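Local structure of pyoverdine biosynthesis protein PvcA (Pseudomonas aeruginosa, 3E59) at residues R24-R30 with D276-P280; G116-G120 with H167-R171; F152-V157 with W240-L244. The protein makes the isonitrile group of paerucumarin on L-tyrosine, taking the isonitrile carbon from C2 of ribulose 5-phosphate. All coordinates share one frame; numbering follows the deposited sequence.

Contact 1. Residues R24-R30 with D276-P280; sequences RRYPEHR and DWLTP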
# COMPACT_ATOMS: atom_id res chain seq x y z
N ARG A 24 3.12 -9.85 4.20
CA ARG A 24 2.99 -10.25 2.80
C ARG A 24 4.26 -10.99 2.39
O ARG A 24 5.37 -10.51 2.64
CB ARG A 24 2.85 -9.03 1.90
CG ARG A 24 1.60 -8.29 2.09
CD ARG A 24 1.49 -7.14 1.13
NE ARG A 24 0.44 -6.25 1.60
CZ ARG A 24 -0.78 -6.14 1.09
NH1 ARG A 24 -1.16 -6.85 0.03
NH2 ARG A 24 -1.63 -5.29 1.64
N ARG A 25 4.08 -12.17 1.79
CA ARG A 25 5.18 -12.95 1.22
C ARG A 25 4.98 -13.00 -0.28
O ARG A 25 3.85 -12.83 -0.74
CB ARG A 25 5.17 -14.38 1.77
CG ARG A 25 5.33 -14.50 3.28
CD ARG A 25 5.48 -15.96 3.68
NE ARG A 25 6.72 -16.55 3.17
CZ ARG A 25 6.94 -17.85 3.00
NH1 ARG A 25 6.00 -18.75 3.29
NH2 ARG A 25 8.11 -18.26 2.52
N TYR A 26 6.06 -13.20 -1.05
CA TYR A 26 5.93 -13.45 -2.49
C TYR A 26 5.18 -14.76 -2.68
O TYR A 26 5.58 -15.77 -2.09
CB TYR A 26 7.31 -13.49 -3.17
CG TYR A 26 8.02 -12.15 -3.16
CD1 TYR A 26 7.72 -11.16 -4.10
CD2 TYR A 26 8.97 -11.86 -2.18
CE1 TYR A 26 8.37 -9.93 -4.08
CE2 TYR A 26 9.63 -10.63 -2.15
CZ TYR A 26 9.32 -9.68 -3.10
OH TYR A 26 9.95 -8.47 -3.07
N PRO A 27 4.08 -14.76 -3.47
CA PRO A 27 3.33 -16.01 -3.72
C PRO A 27 4.26 -17.14 -4.17
O PRO A 27 4.06 -18.29 -3.79
CB PRO A 27 2.37 -15.63 -4.86
CG PRO A 27 2.18 -14.15 -4.70
CD PRO A 27 3.49 -13.61 -4.17
N GLU A 28 5.28 -16.79 -4.95
CA GLU A 28 6.27 -17.75 -5.45
C GLU A 28 7.10 -18.44 -4.35
O GLU A 28 7.69 -19.50 -4.59
CB GLU A 28 7.19 -17.07 -6.48
CG GLU A 28 6.46 -16.66 -7.79
CD GLU A 28 5.70 -15.34 -7.70
OE1 GLU A 28 5.72 -14.67 -6.63
OE2 GLU A 28 5.09 -14.95 -8.72
N HIS A 29 7.14 -17.85 -3.16
CA HIS A 29 7.92 -18.41 -2.04
C HIS A 29 7.10 -19.24 -1.06
O HIS A 29 7.67 -19.94 -0.23
CB HIS A 29 8.66 -17.30 -1.27
CG HIS A 29 9.63 -16.51 -2.09
ND1 HIS A 29 10.17 -15.32 -1.66
CD2 HIS A 29 10.15 -16.74 -3.32
CE1 HIS A 29 10.99 -14.85 -2.58
NE2 HIS A 29 11.00 -15.69 -3.61
N ARG A 30 5.77 -19.16 -1.14
CA ARG A 30 4.90 -19.80 -0.15
C ARG A 30 4.95 -21.34 -0.15
O ARG A 30 4.99 -21.96 0.92
CB ARG A 30 3.45 -19.32 -0.31
CG ARG A 30 3.24 -17.84 0.04
CD ARG A 30 1.77 -17.50 0.29
NE ARG A 30 1.60 -16.18 0.90
CZ ARG A 30 1.60 -15.94 2.21
NH1 ARG A 30 1.74 -16.92 3.08
NH2 ARG A 30 1.44 -14.69 2.65
N ASP A 276 -1.30 -11.92 -2.25
CA ASP A 276 -0.38 -11.05 -1.49
C ASP A 276 -0.14 -9.67 -2.11
O ASP A 276 0.31 -8.76 -1.42
CB ASP A 276 0.98 -11.73 -1.26
CG ASP A 276 0.90 -12.87 -0.26
OD1 ASP A 276 0.96 -12.62 0.97
OD2 ASP A 276 0.79 -14.03 -0.72
N TRP A 277 -0.41 -9.54 -3.41
CA TRP A 277 -0.31 -8.25 -4.11
C TRP A 277 -1.60 -7.40 -4.06
O TRP A 277 -1.59 -6.23 -4.46
CB TRP A 277 0.11 -8.47 -5.58
CG TRP A 277 1.54 -8.93 -5.72
CD1 TRP A 277 1.97 -10.21 -5.88
CD2 TRP A 277 2.71 -8.10 -5.68
NE1 TRP A 277 3.35 -10.24 -5.95
CE2 TRP A 277 3.82 -8.96 -5.84
CE3 TRP A 277 2.93 -6.73 -5.55
CZ2 TRP A 277 5.15 -8.48 -5.84
CZ3 TRP A 277 4.25 -6.25 -5.57
CH2 TRP A 277 5.34 -7.13 -5.71
N LEU A 278 -2.70 -7.99 -3.59
CA LEU A 278 -3.99 -7.31 -3.66
C LEU A 278 -4.14 -6.30 -2.53
O LEU A 278 -3.84 -6.61 -1.38
CB LEU A 278 -5.15 -8.32 -3.63
CG LEU A 278 -6.56 -7.76 -3.91
CD1 LEU A 278 -6.63 -7.03 -5.27
CD2 LEU A 278 -7.59 -8.90 -3.88
N THR A 279 -4.61 -5.11 -2.89
CA THR A 279 -4.87 -4.04 -1.95
C THR A 279 -6.32 -3.53 -2.10
O THR A 279 -6.92 -3.72 -3.16
CB THR A 279 -3.87 -2.90 -2.14
OG1 THR A 279 -4.02 -2.37 -3.46
CG2 THR A 279 -2.41 -3.38 -1.93
N PRO A 280 -6.89 -2.94 -1.03
CA PRO A 280 -8.31 -2.50 -1.04
C PRO A 280 -8.72 -1.50 -2.12
O PRO A 280 -9.88 -1.47 -2.50
CB PRO A 280 -8.51 -1.92 0.36
CG PRO A 280 -7.15 -1.70 0.93
CD PRO A 280 -6.25 -2.70 0.28
O HOH W 1 -4.27 -5.62 1.32
O HOH W 2 5.32 -12.02 -6.91
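Arg30 grips the carboxylate of Asp276 side-on. The two side chains come from opposite directions, and their flat groups are nearly coplanar, 13° apart. Arg30 NE reaches Asp276 OD2 at 2.8 Å, and Arg30 NH2 reaches Asp276 OD1 at 2.7 Å on its syn lone pair. The two bonds make a salt bridge and fix the rotation of the carboxylate. The backbone N of Arg25 adds a longer bond, 3.3 Å to Asp276 OD1, from above the carboxylate plane. His269 NE2 also bonds to OD1. Asp276 OD1 thus has three partners.

Arg24 uses the backbone of the other segment instead. Its chain is extended from CG to NE (chi2 -177°, chi3 -165°) and runs alongside Asp276. Arg24 NH1 then bonds to two carbonyls, Asp276 O at 2.8 Å and Leu278 O at 3.0 Å. Both oxygens lie near the guanidinium plane, while NH1 stands above each carbonyl plane. A water links Arg24 NH2 to Leu278 O.

Trp277 supplies the apolar part. Trp277 CZ2 meets Tyr26 CE1 at 3.9 Å, with the two side chains oblique to each other. Pro27 CD lies 3.8 Å from Trp277 NE1. A second water joins that NE1 to Glu28 OE1.

The contact ties the short helix 27-30 and the residues before it to the loop between strands 265-267 and 284-287. Arg24 also pairs by backbone with Gly267 of strand 265-267. Helix 193-210 packs against Tyr26 and Trp277, and Glu38 of helix 35-55 forms a salt bridge with Arg25.

Contact 2. Residues G116-G120 with H167-R171; sequences GRVFG and HEQLR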
# COMPACT_ATOMS: atom_id res chain seq x y z
N GLY A 116 -0.82 8.86 -3.90
CA GLY A 116 -1.79 9.20 -4.94
C GLY A 116 -1.28 10.31 -5.81
O GLY A 116 -1.40 10.26 -7.03
N ARG A 117 -0.68 11.31 -5.17
CA ARG A 117 -0.17 12.47 -5.87
C ARG A 117 1.12 12.20 -6.64
O ARG A 117 1.40 12.91 -7.59
CB ARG A 117 0.02 13.64 -4.90
CG ARG A 117 0.16 15.02 -5.57
CD ARG A 117 -1.18 15.52 -6.11
NE ARG A 117 -2.09 15.90 -5.04
CZ ARG A 117 -3.40 16.07 -5.19
NH1 ARG A 117 -3.97 15.88 -6.38
NH2 ARG A 117 -4.15 16.41 -4.15
N VAL A 118 1.89 11.18 -6.24
CA VAL A 118 3.23 10.96 -6.82
C VAL A 118 3.24 10.51 -8.29
O VAL A 118 4.19 10.82 -9.03
CB VAL A 118 4.17 10.03 -5.93
CG1 VAL A 118 4.03 10.33 -4.44
CG2 VAL A 118 3.95 8.56 -6.21
N PHE A 119 2.18 9.82 -8.72
CA PHE A 119 2.14 9.19 -10.05
C PHE A 119 1.80 10.12 -11.22
O PHE A 119 2.47 10.11 -12.27
CB PHE A 119 1.22 7.97 -10.04
CG PHE A 119 1.56 6.97 -8.96
CD1 PHE A 119 0.60 6.57 -8.03
CD2 PHE A 119 2.84 6.43 -8.87
CE1 PHE A 119 0.90 5.64 -7.03
CE2 PHE A 119 3.15 5.51 -7.86
CZ PHE A 119 2.19 5.12 -6.94
N GLY A 120 0.76 10.92 -11.03
CA GLY A 120 0.29 11.82 -12.07
C GLY A 120 -0.37 11.04 -13.18
O GLY A 120 -1.24 10.20 -12.93
N HIS A 167 0.05 20.70 -8.64
CA HIS A 167 0.32 19.28 -8.53
C HIS A 167 1.46 18.78 -9.42
O HIS A 167 2.28 17.97 -8.98
CB HIS A 167 -0.96 18.48 -8.75
CG HIS A 167 -2.08 18.89 -7.84
ND1 HIS A 167 -1.94 18.97 -6.47
CD2 HIS A 167 -3.36 19.25 -8.10
CE1 HIS A 167 -3.08 19.36 -5.93
NE2 HIS A 167 -3.96 19.53 -6.89
N GLU A 168 1.52 19.28 -10.65
CA GLU A 168 2.61 18.91 -11.57
C GLU A 168 3.98 19.39 -11.10
O GLU A 168 4.97 18.68 -11.25
CB GLU A 168 2.33 19.38 -13.01
CG GLU A 168 1.82 18.26 -13.92
CD GLU A 168 2.71 17.03 -13.89
OE1 GLU A 168 3.93 17.16 -14.12
OE2 GLU A 168 2.19 15.93 -13.61
N GLN A 169 4.04 20.59 -10.53
CA GLN A 169 5.27 21.10 -9.91
C GLN A 169 5.69 20.36 -8.64
O GLN A 169 6.88 20.26 -8.34
CB GLN A 169 5.15 22.60 -9.65
CG GLN A 169 5.44 23.44 -10.89
CD GLN A 169 5.05 24.91 -10.72
OE1 GLN A 169 4.03 25.23 -10.11
NE2 GLN A 169 5.87 25.79 -11.27
N LEU A 170 4.72 19.83 -7.89
CA LEU A 170 5.01 19.00 -6.73
C LEU A 170 5.71 17.73 -7.19
O LEU A 170 6.77 17.37 -6.67
CB LEU A 170 3.73 18.63 -5.98
CG LEU A 170 3.30 19.45 -4.76
CD1 LEU A 170 1.97 18.92 -4.23
CD2 LEU A 170 4.37 19.45 -3.67
N ARG A 171 5.11 17.07 -8.19
CA ARG A 171 5.66 15.88 -8.79
C ARG A 171 7.08 16.11 -9.31
O ARG A 171 7.97 15.29 -9.07
CB ARG A 171 4.73 15.34 -9.88
CG ARG A 171 3.51 14.62 -9.32
CD ARG A 171 2.67 13.92 -10.38
NE ARG A 171 1.77 14.85 -11.07
CZ ARG A 171 0.54 15.17 -10.67
NH1 ARG A 171 0.04 14.65 -9.56
NH2 ARG A 171 -0.18 16.03 -11.38
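A guanidinium-imidazole stack and an arginine-to-carbonyl bond join the short helix 116-119 to the first turn of helix 167-178. The guanidinium of Arg117 lies flat on the ring of His167, with centres 3.7 Å apart and planes at 11°. Arg117 CZ is 3.4 Å from His167 CE1. The Arg117 chain starts anti to the backbone N (chi1 -163°) and bends at chi2 and chi3, which folds the guanidinium over the imidazole.

Arg171 crosses Arg117 at about a right angle. Arg171 NH1 gives a nearly straight bond of 3.0 Å to Arg117 O, close to the guanidinium plane. On one face of this guanidinium sits Gly120 CA, 3.5 Å from Arg171 NE. On the opposite face sits His167 O. Gly120 is the first residue past the short helix to leave helical angles, with positive phi (71°); without a side chain it lets Arg171 lie close. Glu168 OE2 holds Arg171 NE at 2.8 Å in a salt bridge within the helix.

Asp127 of helix 127-144 forms salt bridges with both arginines. Ser131 of the same helix and Glu155 bind Arg117 NH2. On the far side of helix 116-119, Val118 and Phe119 pack against helix 219-247.

Contact 3. Residues F152-V157 with W240-L244; sequences FNLEDV and WGALL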
# COMPACT_ATOMS: atom_id res chain seq x y z
N PHE A 152 0.01 11.58 5.57
CA PHE A 152 1.01 12.48 5.04
C PHE A 152 0.96 12.38 3.52
O PHE A 152 1.25 11.33 2.96
CB PHE A 152 2.39 12.08 5.58
CG PHE A 152 3.50 13.03 5.20
CD1 PHE A 152 3.71 14.20 5.94
CD2 PHE A 152 4.35 12.73 4.14
CE1 PHE A 152 4.74 15.07 5.61
CE2 PHE A 152 5.39 13.61 3.79
CZ PHE A 152 5.59 14.78 4.52
N ASN A 153 0.56 13.47 2.86
CA ASN A 153 0.50 13.53 1.40
C ASN A 153 1.71 14.27 0.85
O ASN A 153 2.45 14.90 1.61
CB ASN A 153 -0.79 14.21 0.94
CG ASN A 153 -2.04 13.65 1.62
OD1 ASN A 153 -2.70 14.33 2.42
ND2 ASN A 153 -2.35 12.41 1.32
N LEU A 154 1.92 14.20 -0.47
CA LEU A 154 3.03 14.92 -1.10
C LEU A 154 3.02 16.43 -0.80
O LEU A 154 4.08 17.05 -0.68
CB LEU A 154 3.05 14.67 -2.61
CG LEU A 154 4.22 15.21 -3.47
CD1 LEU A 154 5.59 14.85 -2.91
CD2 LEU A 154 4.08 14.76 -4.92
N GLU A 155 1.82 17.00 -0.68
CA GLU A 155 1.65 18.45 -0.47
C GLU A 155 1.95 18.89 0.96
O GLU A 155 2.03 20.09 1.24
CB GLU A 155 0.26 18.93 -0.90
CG GLU A 155 -0.90 18.13 -0.36
CD GLU A 155 -1.38 17.05 -1.32
OE1 GLU A 155 -0.54 16.37 -1.96
OE2 GLU A 155 -2.61 16.89 -1.43
N ASP A 156 2.11 17.92 1.86
CA ASP A 156 2.46 18.21 3.24
C ASP A 156 3.97 18.35 3.45
O ASP A 156 4.41 18.72 4.54
CB ASP A 156 1.90 17.13 4.17
CG ASP A 156 0.39 17.02 4.09
OD1 ASP A 156 -0.28 18.06 3.94
OD2 ASP A 156 -0.14 15.89 4.18
N VAL A 157 4.75 18.06 2.41
CA VAL A 157 6.20 18.22 2.47
C VAL A 157 6.53 19.70 2.67
O VAL A 157 6.34 20.53 1.77
CB VAL A 157 6.93 17.63 1.22
CG1 VAL A 157 8.45 17.89 1.29
CG2 VAL A 157 6.65 16.13 1.08
N TRP A 240 9.38 8.54 -3.89
CA TRP A 240 8.54 8.82 -2.70
C TRP A 240 9.11 8.15 -1.45
O TRP A 240 9.22 8.77 -0.39
CB TRP A 240 7.10 8.35 -2.95
CG TRP A 240 6.04 8.66 -1.88
CD1 TRP A 240 5.08 7.79 -1.41
CD2 TRP A 240 5.81 9.90 -1.18
NE1 TRP A 240 4.28 8.41 -0.48
CE2 TRP A 240 4.70 9.70 -0.32
CE3 TRP A 240 6.42 11.16 -1.21
CZ2 TRP A 240 4.19 10.71 0.52
CZ3 TRP A 240 5.92 12.17 -0.36
CH2 TRP A 240 4.82 11.93 0.49
N GLY A 241 9.48 6.87 -1.58
CA GLY A 241 10.13 6.15 -0.48
C GLY A 241 11.41 6.80 0.02
O GLY A 241 11.65 6.89 1.24
N ALA A 242 12.23 7.26 -0.92
CA ALA A 242 13.49 7.95 -0.62
C ALA A 242 13.25 9.29 0.09
O ALA A 242 13.91 9.61 1.09
CB ALA A 242 14.31 8.13 -1.89
N LEU A 243 12.29 10.06 -0.42
CA LEU A 243 11.83 11.27 0.24
C LEU A 243 11.41 11.00 1.69
O LEU A 243 11.86 11.69 2.60
CB LEU A 243 10.69 11.93 -0.57
CG LEU A 243 10.08 13.22 0.01
CD1 LEU A 243 9.53 14.13 -1.07
CD2 LEU A 243 8.99 12.92 1.06
N LEU A 244 10.58 9.98 1.91
CA LEU A 244 10.12 9.63 3.25
C LEU A 244 11.22 9.10 4.18
O LEU A 244 11.09 9.20 5.41
CB LEU A 244 8.99 8.60 3.17
CG LEU A 244 7.68 9.00 2.48
CD1 LEU A 244 6.83 7.75 2.18
CD2 LEU A 244 6.93 10.01 3.35
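This is a buried, apolar contact between a loop and a helix. The loop 152-157 leaves strand 149-151, an outermost strand of the parallel sheet. The helix is the long 219-247. The indole of Trp240 is the main meeting point, reached by its six-membered ring.

With chi1 at -175°, the Trp240 side chain points away from its own backbone N and carries the indole to the loop. Trp240 CH2 meets Phe152 CE2 at 3.7 Å, the two side chains lying oblique to each other. Trp240 CZ3 meets Leu154 CD1 at 3.7 Å. The Leu154 and Trp240 side chains slide past each other in opposite directions. Phe152 O lies at the indole edge, in plane, 3.9 Å from Trp240 CZ2. Val157 CG2 also lies at the edge, 4.3 Å from Trp240 CZ3.

The next helical turn completes the contact. Leu244 CD2 lies 3.8 Å from Phe152 CD2, and its other methyl, CD1, rests on one face of the indole. Leu243 CD2 meets Val157 CG2 at 4.0 Å, methyl to methyl.

The polar groups find partners other than across the contact. Trp240 NE1 gives its hydrogen to Cys113 O, which anchors the polar end of the indole. Asp156 OD2 accepts from Asn153 N at 2.8 Å and closes the loop on itself around the 3-10 turn 154-156. Phe152 also meets Phe248 edge-to-face.

Backbone bonds between Phe152 and Val112 of strand 108-112 carry the strand pairing just past strand 149-151. The five parallel strands, in the order 3-2-1-4-5, are consistent with a Rossmann-like alpha/beta sheet. Here helix 219-247 covers the loop that leaves its edge strand 149-151.

Contacts 2 and 3 are both buried and lie on the same side of the chain's centre, their own centres about 10 Å apart. They touch directly: Arg117 and Glu155 form a salt bridge, Val118 packs on Trp240, and Leu170 packs on Leu154 and Glu155. Their segments alternate along the chain. Contact 1 lies on the opposite side, with its centre about 27 Å from that of contact 2 and 25 Å from that of contact 3. It is partly exposed and includes bridging waters. Contacts 1 and 2 rely on arginines, paired with carboxylate and carbonyls in one and with imidazole and carbonyl in the other. In contact 3 the side chains meet through apolar atoms.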